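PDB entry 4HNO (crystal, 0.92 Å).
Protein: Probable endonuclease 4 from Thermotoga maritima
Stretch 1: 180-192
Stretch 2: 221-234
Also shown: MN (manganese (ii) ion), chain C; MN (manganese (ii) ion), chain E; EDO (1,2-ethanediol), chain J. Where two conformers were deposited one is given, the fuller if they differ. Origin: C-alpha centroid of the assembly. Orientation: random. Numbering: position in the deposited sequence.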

# COMPACT_ATOMS: atom_id res chain seq x y z
N TYR A 180 -1.51 -1.99 -5.43
CA TYR A 180 -1.46 -3.41 -5.77
C TYR A 180 -0.31 -4.07 -5.01
O TYR A 180 0.85 -3.69 -5.19
CB TYR A 180 -1.26 -3.62 -7.28
CG TYR A 180 -1.27 -5.09 -7.60
CD1 TYR A 180 -2.46 -5.80 -7.57
CD2 TYR A 180 -0.10 -5.79 -7.87
CE1 TYR A 180 -2.49 -7.16 -7.79
CE2 TYR A 180 -0.13 -7.15 -8.13
CZ TYR A 180 -1.33 -7.83 -8.06
OH TYR A 180 -1.41 -9.18 -8.28
N ASP A 181 -0.63 -5.04 -4.16
CA ASP A 181 0.35 -5.81 -3.42
C ASP A 181 0.56 -7.15 -4.15
O ASP A 181 -0.37 -7.93 -4.34
CB ASP A 181 -0.13 -6.02 -1.98
CG ASP A 181 0.87 -6.73 -1.10
OD1 ASP A 181 1.19 -6.22 0.01
OD2 ASP A 181 1.36 -7.81 -1.51
N THR A 182 1.79 -7.37 -4.59
CA THR A 182 2.09 -8.54 -5.41
C THR A 182 1.93 -9.85 -4.65
O THR A 182 1.60 -10.86 -5.27
CB THR A 182 3.50 -8.44 -6.01
OG1 THR A 182 4.49 -8.34 -5.01
CG2 THR A 182 3.63 -7.26 -6.93
N CYS A 183 2.21 -9.87 -3.35
CA CYS A 183 2.05 -11.11 -2.58
C CYS A 183 0.57 -11.39 -2.36
O CYS A 183 0.09 -12.50 -2.60
CB CYS A 183 2.80 -11.03 -1.26
SG CYS A 183 2.65 -12.53 -0.25
N HIS A 184 -0.17 -10.38 -1.91
CA HIS A 184 -1.60 -10.57 -1.73
C HIS A 184 -2.25 -11.01 -3.04
O HIS A 184 -3.13 -11.89 -3.05
CB HIS A 184 -2.26 -9.31 -1.22
CG HIS A 184 -1.73 -8.85 0.11
ND1 HIS A 184 -1.98 -7.60 0.61
CD2 HIS A 184 -0.92 -9.45 1.02
CE1 HIS A 184 -1.37 -7.46 1.78
NE2 HIS A 184 -0.71 -8.56 2.05
N GLY A 185 -1.83 -10.39 -4.14
CA GLY A 185 -2.38 -10.74 -5.43
C GLY A 185 -2.03 -12.16 -5.83
O GLY A 185 -2.87 -12.92 -6.33
N PHE A 186 -0.76 -12.54 -5.65
CA PHE A 186 -0.32 -13.89 -6.00
C PHE A 186 -1.09 -14.94 -5.19
O PHE A 186 -1.54 -15.96 -5.72
CB PHE A 186 1.18 -14.00 -5.74
CG PHE A 186 1.86 -15.14 -6.45
CD1 PHE A 186 1.94 -15.19 -7.83
CD2 PHE A 186 2.47 -16.15 -5.72
CE1 PHE A 186 2.63 -16.19 -8.46
CE2 PHE A 186 3.16 -17.15 -6.37
CZ PHE A 186 3.23 -17.17 -7.73
N ASP A 187 -1.29 -14.65 -3.90
CA ASP A 187 -2.12 -15.48 -3.04
C ASP A 187 -3.50 -15.71 -3.60
O ASP A 187 -4.11 -16.75 -3.35
CB ASP A 187 -2.35 -14.78 -1.69
CG ASP A 187 -1.33 -15.06 -0.61
OD1 ASP A 187 -0.62 -16.08 -0.63
OD2 ASP A 187 -1.33 -14.23 0.34
N SER A 188 -4.00 -14.72 -4.34
CA SER A 188 -5.36 -14.67 -4.82
C SER A 188 -5.50 -15.02 -6.30
O SER A 188 -6.55 -14.85 -6.89
CB SER A 188 -5.94 -13.27 -4.60
OG SER A 188 -5.83 -12.89 -3.23
N GLY A 189 -4.41 -15.52 -6.91
CA GLY A 189 -4.47 -16.00 -8.27
C GLY A 189 -4.00 -15.04 -9.34
O GLY A 189 -4.10 -15.37 -10.52
N TYR A 190 -3.50 -13.86 -8.97
CA TYR A 190 -2.96 -12.93 -9.94
C TYR A 190 -1.53 -13.34 -10.24
O TYR A 190 -0.60 -13.06 -9.46
CB TYR A 190 -3.03 -11.49 -9.44
CG TYR A 190 -4.44 -10.95 -9.36
CD1 TYR A 190 -5.13 -10.90 -8.16
CD2 TYR A 190 -5.08 -10.48 -10.48
CE1 TYR A 190 -6.42 -10.37 -8.09
CE2 TYR A 190 -6.35 -9.95 -10.43
CZ TYR A 190 -7.02 -9.89 -9.23
OH TYR A 190 -8.29 -9.38 -9.16
N ASP A 191 -1.37 -14.04 -11.36
CA ASP A 191 -0.10 -14.68 -11.69
C ASP A 191 0.78 -13.75 -12.50
O ASP A 191 0.79 -13.78 -13.73
CB ASP A 191 -0.35 -15.97 -12.44
CG ASP A 191 0.91 -16.76 -12.70
OD1 ASP A 191 1.97 -16.31 -12.21
OD2 ASP A 191 0.83 -17.81 -13.37
N ILE A 192 1.55 -12.94 -11.80
CA ILE A 192 2.45 -11.99 -12.44
C ILE A 192 3.75 -12.64 -12.92
O ILE A 192 4.64 -11.94 -13.41
CB ILE A 192 2.78 -10.78 -11.51
CG1 ILE A 192 3.48 -11.23 -10.21
CG2 ILE A 192 1.53 -9.96 -11.25
CD1 ILE A 192 4.07 -10.07 -9.44
N ASP A 221 7.68 -10.68 -2.51
CA ASP A 221 7.60 -12.07 -2.95
C ASP A 221 6.65 -12.78 -1.97
O ASP A 221 6.15 -12.19 -1.00
CB ASP A 221 9.02 -12.67 -3.03
CG ASP A 221 9.17 -13.76 -4.09
OD1 ASP A 221 8.21 -14.51 -4.31
OD2 ASP A 221 10.29 -13.86 -4.67
N SER A 222 6.41 -14.06 -2.24
CA SER A 222 5.53 -14.87 -1.41
C SER A 222 6.22 -16.13 -0.91
O SER A 222 6.92 -16.80 -1.67
CB SER A 222 4.27 -15.28 -2.18
OG SER A 222 3.46 -16.04 -1.30
N LYS A 223 5.98 -16.46 0.34
CA LYS A 223 6.45 -17.72 0.90
C LYS A 223 5.69 -18.92 0.34
O LYS A 223 6.11 -20.05 0.57
CB LYS A 223 6.37 -17.71 2.42
CG LYS A 223 7.43 -16.83 3.05
CD LYS A 223 7.55 -16.99 4.54
CE LYS A 223 8.72 -16.17 5.06
NZ LYS A 223 10.04 -16.85 4.84
N TYR A 224 4.58 -18.68 -0.37
CA TYR A 224 3.70 -19.76 -0.80
C TYR A 224 3.40 -19.66 -2.28
O TYR A 224 3.57 -18.61 -2.91
CB TYR A 224 2.40 -19.74 0.02
CG TYR A 224 2.62 -20.10 1.47
CD1 TYR A 224 2.90 -19.12 2.41
CD2 TYR A 224 2.61 -21.41 1.88
CE1 TYR A 224 3.16 -19.43 3.74
CE2 TYR A 224 2.89 -21.74 3.22
CZ TYR A 224 3.15 -20.73 4.14
OH TYR A 224 3.41 -21.00 5.47
N PRO A 225 2.90 -20.76 -2.86
CA PRO A 225 2.59 -20.77 -4.29
C PRO A 225 1.40 -19.90 -4.66
O PRO A 225 0.63 -19.42 -3.81
CB PRO A 225 2.26 -22.24 -4.56
CG PRO A 225 2.88 -23.00 -3.47
CD PRO A 225 2.84 -22.11 -2.27
N LEU A 226 1.24 -19.74 -5.96
CA LEU A 226 0.09 -19.08 -6.54
C LEU A 226 -1.19 -19.63 -5.93
O LEU A 226 -1.38 -20.84 -5.88
CB LEU A 226 0.08 -19.30 -8.04
CG LEU A 226 -1.05 -18.66 -8.84
CD1 LEU A 226 -0.92 -17.16 -8.89
CD2 LEU A 226 -1.06 -19.24 -10.24
N GLY A 227 -2.08 -18.75 -5.50
CA GLY A 227 -3.38 -19.16 -5.02
C GLY A 227 -3.45 -19.62 -3.58
O GLY A 227 -4.50 -20.01 -3.11
N ALA A 228 -2.34 -19.54 -2.84
CA ALA A 228 -2.27 -20.14 -1.52
C ALA A 228 -3.10 -19.41 -0.45
O ALA A 228 -3.37 -20.00 0.59
CB ALA A 228 -0.86 -20.20 -1.05
N ALA A 229 -3.41 -18.13 -0.65
CA ALA A 229 -4.20 -17.37 0.34
C ALA A 229 -3.57 -17.34 1.74
O ALA A 229 -4.29 -17.39 2.72
CB ALA A 229 -5.64 -17.88 0.37
N LYS A 230 -2.25 -17.21 1.82
CA LYS A 230 -1.54 -17.31 3.10
C LYS A 230 -1.06 -15.99 3.70
O LYS A 230 -0.86 -15.90 4.91
CB LYS A 230 -0.33 -18.23 2.96
CG LYS A 230 -0.69 -19.69 2.78
CD LYS A 230 -1.29 -20.31 4.03
CE LYS A 230 -1.66 -21.77 3.81
NZ LYS A 230 -2.06 -22.41 5.09
N ASP A 231 -0.84 -14.98 2.86
CA ASP A 231 -0.30 -13.68 3.29
C ASP A 231 0.95 -13.81 4.17
O ASP A 231 1.00 -13.34 5.29
CB ASP A 231 -1.34 -12.84 3.98
CG ASP A 231 -0.94 -11.37 4.06
OD1 ASP A 231 -1.70 -10.57 4.61
OD2 ASP A 231 0.13 -11.00 3.52
N ARG A 232 1.97 -14.41 3.58
CA ARG A 232 3.30 -14.44 4.17
C ARG A 232 4.30 -13.94 3.14
O ARG A 232 4.64 -14.63 2.15
CB ARG A 232 3.65 -15.85 4.67
CG ARG A 232 2.79 -16.33 5.84
CD ARG A 232 2.96 -15.45 7.07
NE ARG A 232 2.25 -15.97 8.24
CZ ARG A 232 1.00 -15.67 8.56
NH1 ARG A 232 0.29 -14.84 7.79
NH2 ARG A 232 0.45 -16.19 9.65
N HIS A 233 4.76 -12.71 3.36
CA HIS A 233 5.65 -12.07 2.42
C HIS A 233 7.03 -12.71 2.48
O HIS A 233 7.46 -13.24 3.52
CB HIS A 233 5.81 -10.58 2.75
CG HIS A 233 4.54 -9.80 2.83
ND1 HIS A 233 4.56 -8.44 3.06
CD2 HIS A 233 3.23 -10.14 2.80
CE1 HIS A 233 3.32 -7.99 3.14
NE2 HIS A 233 2.48 -9.00 3.00
N GLU A 234 7.75 -12.61 1.38
CA GLU A 234 9.10 -13.15 1.27
C GLU A 234 9.98 -12.11 0.56
O GLU A 234 9.51 -11.28 -0.22
CB GLU A 234 9.06 -14.49 0.51
CG GLU A 234 10.41 -15.19 0.31
CD GLU A 234 11.11 -15.48 1.61
OE1 GLU A 234 11.08 -16.65 2.03
OE2 GLU A 234 11.69 -14.54 2.22
MN MN C . 0.46 -9.00 3.70
MN MN E . 0.91 -4.64 1.28
C1 EDO J . 2.91 -19.67 -11.11
O1 EDO J . 4.32 -19.43 -11.23
C2 EDO J . 2.42 -20.51 -12.28
O2 EDO J . 2.58 -19.81 -13.52
O HOH W 1 1.20 -16.82 -2.52
O HOH W 2 1.73 -15.71 1.00
O HOH W 3 0.46 -4.38 3.16

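A short helix and a looping segment of the same chain are joined here by a shared manganese ion, a set of backbone amides held by the end of the helix, and a small apolar patch, burying 705 Å² in all.

Stretch 1 leaves a strand at Asp-181 and enters the helix at once. Asp-181 caps that helix. Its OD2 accepts from His-184 N at 3.0 Å and, weakly, from Cys-183 N at 2.9 Å. Its OD1 is left to bind the chain E manganese at 2.0 Å. Stretch 2 has two short strand segments, 221-222 and 233-234, paired with each other: Glu-234 N donates to Asp-221 O at 2.9 Å. The loop between them carries most of the contact. Among the CA atoms, the closest pair is Asp-187 CA and Gly-227 CA, 4.4 Å apart.

The chain E ion has no ligand from stretch 2, but the chain C manganese ties the stretches together. His-184 NE2 binds it at 2.1 Å, Asp-231 OD2 at 2.0 Å and His-233 NE2 at 2.1 Å; other ligands come from elsewhere in the structure. The metal explains the crowding of these atoms. His-184 NE2 lies 3.0 Å from Asp-231 OD2, yet this is no hydrogen bond, because both atoms bind the metal. The two histidine rings meet obliquely, with planes at 59°.

The last turn of the helix offers acceptors to the loop. Gly-227 N donates to Phe-186 O at 2.9 Å, nearly straight at 173°. Ala-229 N donates to Asp-187 O at 3.1 Å, with a more bent angle of 136°. The Asp-187 carboxylate takes the next two amides: Lys-230 N reaches OD1 at 3.2 Å, and Asp-231 N reaches OD2 at 2.7 Å. One residue thus holds three amides in a row, the last of them that of the metal ligand Asp-231.

A type II turn from Pro-225 to Ala-228 shapes this approach. Gly-227, with phi/psi of 83/4, sits where a CB would be jammed against the preceding carbonyl O. Its CA also makes a CA-H...O contact with Asp-187 O at 3.0 Å.

Leu-226 supplies the apolar part. Its CD1 lies over the face of the Phe-186 ring, 4.0 Å from the centroid, in a CH-pi contact. Leu-226 CD1 is also 3.8 Å from Asp-191 CB. Tyr-224 O lies at the edge of the phenyl ring, 3.8 Å from Phe-186 CE2.

Cys-183 points toward stretch 2 and fills space there. Its SG is 3.7 Å from Ser-222 CB and 3.9 Å from His-233 CD2. These are packing contacts.

Two waters complete the join. Each donates to Asp-187 OD1, water 1 at 2.7 Å and water 2 at 2.9 Å. Each also hydrogen-bonds Ser-222 OG, at 2.7 Å and 2.9 Å respectively. They bridge Asp-187 OD1 and Ser-222 OG, which are 4.1 Å apart. Water 2 also accepts from Arg-232 N at 2.9 Å.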